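Local coordinates for RahU protein (Pseudomonas aeruginosa PAO1, PDB 6ZC2) that belongs to the aegerolysin family and interacts with the membrane sphingolipid ceramide phosphorylethanolamine, at residues Gly30-Tyr35 against Gln58-Cys63. Residues are numbered along the deposited sequence; the frame is centred on the assembly and turned at random. Where two conformers were deposited one is given.
With EDO (1,2-ethanediol), chain C; EDO (1,2-ethanediol), chain G; EDO (1,2-ethanediol), chain K.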
ATOM      1  N   GLY A  30      11.098   7.977   0.176  1.00 12.24           N
ATOM      2  CA  GLY A  30      10.323   8.032   1.404  1.00 12.00           C
ATOM      3  C   GLY A  30      10.691   6.948   2.399  1.00 11.49           C
ATOM      4  O   GLY A  30      11.738   6.302   2.314  1.00 13.57           O
ATOM      5  N   LYS A  31       9.803   6.763   3.378  1.00 11.36           N
ATOM      6  CA  LYS A  31       9.968   5.761   4.421  0.75 11.10           C
ATOM      7  C   LYS A  31       8.614   5.137   4.737  1.00 10.32           C
ATOM      8  O   LYS A  31       7.564   5.713   4.437  1.00 10.75           O
ATOM      9  CB  LYS A  31      10.574   6.369   5.687  0.75 13.15           C
ATOM     10  CG  LYS A  31       9.672   7.288   6.428  0.75 13.31           C
ATOM     11  CD  LYS A  31      10.473   7.917   7.538  0.75 14.58           C
ATOM     12  CE  LYS A  31       9.584   8.714   8.436  0.75 14.79           C
ATOM     13  NZ  LYS A  31      10.308   9.319   9.598  0.75 10.53           N
ATOM     14  N   PHE A  32       8.640   3.960   5.362  1.00  9.96           N
ATOM     15  CA  PHE A  32       7.436   3.377   5.941  1.00  9.50           C
ATOM     16  C   PHE A  32       7.347   3.818   7.402  1.00  9.65           C
ATOM     17  O   PHE A  32       8.367   4.032   8.066  1.00 10.95           O
ATOM     18  CB  PHE A  32       7.481   1.845   5.877  1.00  9.98           C
ATOM     19  CG  PHE A  32       7.280   1.273   4.496  1.00  9.72           C
ATOM     20  CD1 PHE A  32       6.054   1.381   3.850  1.00 10.14           C
ATOM     21  CD2 PHE A  32       8.313   0.592   3.857  1.00 11.22           C
ATOM     22  CE1 PHE A  32       5.868   0.829   2.584  1.00 10.85           C
ATOM     23  CE2 PHE A  32       8.128   0.035   2.591  1.00 11.67           C
ATOM     24  CZ  PHE A  32       6.907   0.155   1.956  1.00 11.79           C
ATOM     25  N   TYR A  33       6.117   3.950   7.910  1.00  9.81           N
ATOM     26  CA  TYR A  33       5.920   4.344   9.297  1.00 10.53           C
ATOM     27  C   TYR A  33       4.727   3.613   9.899  1.00 10.12           C
ATOM     28  O   TYR A  33       3.845   3.128   9.190  1.00 10.68           O
ATOM     29  CB  TYR A  33       5.779   5.857   9.448  1.00 10.79           C
ATOM     30  CG  TYR A  33       4.530   6.502   8.886  1.00  9.86           C
ATOM     31  CD1 TYR A  33       4.462   6.898   7.554  1.00 10.32           C
ATOM     32  CD2 TYR A  33       3.444   6.785   9.707  1.00 10.28           C
ATOM     33  CE1 TYR A  33       3.334   7.546   7.054  1.00  9.97           C
ATOM     34  CE2 TYR A  33       2.315   7.441   9.219  1.00 10.63           C
ATOM     35  CZ  TYR A  33       2.268   7.820   7.893  1.00 10.21           C
ATOM     36  OH  TYR A  33       1.166   8.482   7.393  1.00 10.93           O
ATOM     37  N   ARG A  34       4.703   3.558  11.231  1.00 10.98           N
ATOM     38  CA  ARG A  34       3.624   2.899  11.967  1.00 11.40           C
ATOM     39  C   ARG A  34       2.453   3.870  12.058  1.00 10.93           C
ATOM     40  O   ARG A  34       2.457   4.787  12.886  1.00 11.51           O
ATOM     41  CB  ARG A  34       4.114   2.471  13.347  1.00 13.80           C
ATOM     42  CG  ARG A  34       3.172   1.527  14.072  1.00 15.56           C
ATOM     43  CD  ARG A  34       3.566   1.329  15.537  1.00 17.98           C
ATOM     44  NE  ARG A  34       4.942   0.858  15.690  1.00 20.69           N
ATOM     45  CZ  ARG A  34       5.310  -0.419  15.631  1.00 23.26           C
ATOM     46  NH1 ARG A  34       4.405  -1.364  15.418  1.00 24.22           N
ATOM     47  NH2 ARG A  34       6.584  -0.752  15.782  1.00 24.98           N
ATOM     48  N   TYR A  35       1.452   3.679  11.193  1.00 10.81           N
ATOM     49  CA  TYR A  35       0.322   4.604  11.112  1.00 10.80           C
ATOM     50  C   TYR A  35      -0.279   4.770  12.509  1.00 11.17           C
ATOM     51  O   TYR A  35      -0.525   3.775  13.193  1.00 12.68           O
ATOM     52  CB  TYR A  35      -0.712   4.002  10.146  1.00 10.87           C
ATOM     53  CG  TYR A  35      -1.719   4.987   9.578  1.00 10.15           C
ATOM     54  CD1 TYR A  35      -1.304   6.173   8.978  1.00 10.42           C
ATOM     55  CD2 TYR A  35      -3.087   4.714   9.612  1.00 11.03           C
ATOM     56  CE1 TYR A  35      -2.215   7.079   8.460  1.00 10.69           C
ATOM     57  CE2 TYR A  35      -4.013   5.617   9.089  1.00 11.32           C
ATOM     58  CZ  TYR A  35      -3.565   6.800   8.512  1.00 11.07           C
ATOM     59  OH  TYR A  35      -4.451   7.721   7.990  1.00 12.31           O
ATOM     60  N   GLN A  58      -5.164  -4.239   8.552  1.00  9.34           N
ATOM     61  CA  GLN A  58      -3.951  -3.558   8.985  1.00  9.33           C
ATOM     62  C   GLN A  58      -3.574  -2.518   7.939  1.00  8.87           C
ATOM     63  O   GLN A  58      -3.952  -2.627   6.771  1.00  9.96           O
ATOM     64  CB  GLN A  58      -2.787  -4.545   9.191  1.00 10.22           C
ATOM     65  CG  GLN A  58      -2.979  -5.498  10.359  1.00 11.41           C
ATOM     66  CD  GLN A  58      -1.825  -6.465  10.504  1.00 11.93           C
ATOM     67  OE1 GLN A  58      -0.662  -6.057  10.558  1.00 14.50           O
ATOM     68  NE2 GLN A  58      -2.132  -7.755  10.547  1.00 12.10           N
ATOM     69  N   TRP A  59      -2.803  -1.514   8.358  1.00  9.38           N
ATOM     70  CA  TRP A  59      -2.434  -0.393   7.503  1.00  9.40           C
ATOM     71  C   TRP A  59      -0.942  -0.400   7.174  1.00  9.04           C
ATOM     72  O   TRP A  59      -0.101  -0.630   8.050  1.00 10.51           O
ATOM     73  CB  TRP A  59      -2.783   0.929   8.186  1.00 10.61           C
ATOM     74  CG  TRP A  59      -4.252   1.177   8.351  1.00 10.57           C
ATOM     75  CD1 TRP A  59      -5.093   0.595   9.265  1.00 11.79           C
ATOM     76  CD2 TRP A  59      -5.054   2.088   7.589  1.00 10.19           C
ATOM     77  NE1 TRP A  59      -6.366   1.090   9.117  1.00 11.88           N
ATOM     78  CE2 TRP A  59      -6.368   2.011   8.100  1.00 11.09           C
ATOM     79  CE3 TRP A  59      -4.788   2.961   6.525  1.00 10.31           C
ATOM     80  CZ2 TRP A  59      -7.414   2.791   7.595  1.00 11.87           C
ATOM     81  CZ3 TRP A  59      -5.828   3.726   6.017  1.00 11.54           C
ATOM     82  CH2 TRP A  59      -7.126   3.638   6.556  1.00 12.18           C
ATOM     83  N   ILE A  60      -0.624  -0.126   5.909  1.00  8.93           N
ATOM     84  CA  ILE A  60       0.745   0.100   5.447  1.00  9.09           C
ATOM     85  C   ILE A  60       0.839   1.565   5.047  1.00  8.66           C
ATOM     86  O   ILE A  60       0.151   2.004   4.116  1.00  9.44           O
ATOM     87  CB  ILE A  60       1.092  -0.820   4.268  1.00  9.76           C
ATOM     88  CG1 ILE A  60       0.994  -2.284   4.708  1.00 11.41           C
ATOM     89  CG2 ILE A  60       2.479  -0.508   3.733  1.00 10.52           C
ATOM     90  CD1 ILE A  60       1.026  -3.265   3.572  1.00 12.43           C
ATOM     91  N   ALA A  61       1.681   2.327   5.746  1.00  9.08           N
ATOM     92  CA  ALA A  61       1.743   3.772   5.566  1.00  8.87           C
ATOM     93  C   ALA A  61       3.155   4.199   5.189  1.00  8.91           C
ATOM     94  O   ALA A  61       4.144   3.644   5.689  1.00  9.45           O
ATOM     95  CB  ALA A  61       1.291   4.514   6.832  1.00 10.41           C
ATOM     96  N   SER A  62       3.243   5.195   4.306  1.00  8.76           N
ATOM     97  CA  SER A  62       4.525   5.705   3.847  1.00  9.28           C
ATOM     98  C   SER A  62       4.427   7.212   3.644  1.00  9.23           C
ATOM     99  O   SER A  62       3.385   7.720   3.218  1.00  9.88           O
ATOM    100  CB  SER A  62       4.937   5.024   2.532  1.00 10.12           C
ATOM    101  OG  SER A  62       6.189   5.488   2.052  1.00 10.17           O
ATOM    102  N   CYS A  63       5.509   7.924   3.961  1.00  9.72           N
ATOM    103  CA  CYS A  63       5.554   9.368   3.773  1.00 10.20           C
ATOM    104  C   CYS A  63       6.933   9.766   3.269  1.00 10.60           C
ATOM    105  O   CYS A  63       7.887   8.981   3.311  1.00 10.76           O
ATOM    106  CB  CYS A  63       5.189  10.134   5.054  1.00 11.04           C
ATOM    107  SG  CYS A  63       6.341   9.903   6.438  1.00 11.12           S
TER
HETATM  108  C1  EDO C 202       3.450  -1.135   8.904  0.80 13.70           C
HETATM  109  O1  EDO C 202       3.368  -0.524  10.200  0.80 13.46           O
HETATM  110  C2  EDO C 202       4.013  -0.119   7.923  0.80 12.83           C
HETATM  111  O2  EDO C 202       3.110   0.979   7.784  0.80 10.87           O
HETATM  112  C1  EDO G 206      -3.621  -0.509  12.615  1.00 46.16           C
HETATM  113  O1  EDO G 206      -2.986   0.665  12.094  1.00 20.36           O
HETATM  114  C2  EDO G 206      -2.647  -1.679  12.552  1.00 51.62           C
HETATM  115  O2  EDO G 206      -2.216  -1.867  11.199  1.00 17.72           O
HETATM  116  C1  EDO K 210      -2.040  11.358   9.411  0.80 30.24           C
HETATM  117  O1  EDO K 210      -2.476  10.773  10.644  0.80 32.94           O
HETATM  118  C2  EDO K 210      -1.078  10.433   8.672  0.80 32.23           C
HETATM  119  O2  EDO K 210      -0.117   9.850   9.563  0.80 11.45           O
HETATM  120  O   HOH W   1       0.984   0.910  10.223  1.00 13.30           O
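Ala61 CB lies over one face of the Tyr33 ring, a CH-pi contact 3.7 Å from the ring centroid, and also meets Tyr35 CD1. Tyr33 reaches across because its CG sits between the backbone N and the carbonyl carbon (chi1 69°), which leans the ring over the partner strand; Cys63 SG approaches that ring obliquely, 3.7 Å from Tyr33 CD1. Further along, Tyr35 CE2 stands over the indole of Trp59 in an offset stack, the centroids of the Tyr35 ring and the six-membered ring of Trp59 5.0 Å apart and planes at 26°. On the other face of the sheet Phe32 and Ile60 run side by side, Phe32 CE1 touching Ile60 CG2.

The pair is one example of antiparallel strands that diverge, here at 130°. At the Lys31 end Lys31 N bonds to Cys63 O, and Lys31 O accepts from both Cys63 N and Ser62 OG, the hydroxyl at 2.8 Å from above the carbonyl plane and also hydrogen-bonded to Thr72 OG1. Tyr33 N to Ala61 O (3.0 Å) is the last direct backbone bond. Beyond it an ethanediol hydroxyl, probably from the crystallisation liquor, joins Ala61 N to Tyr33 O, and a water links Tyr35 N with Trp59 O.

Within one sheet of the aegerolysin beta-sandwich, strand 58-63 lies between strands 29-34 and 6-13, whose Trp6 packs against Tyr33 and Tyr35; strand 41-42 pairs with the far side of 29-34, while Phe32 and Ile60 face strand 19-27 of the other sheet and helix 44-47.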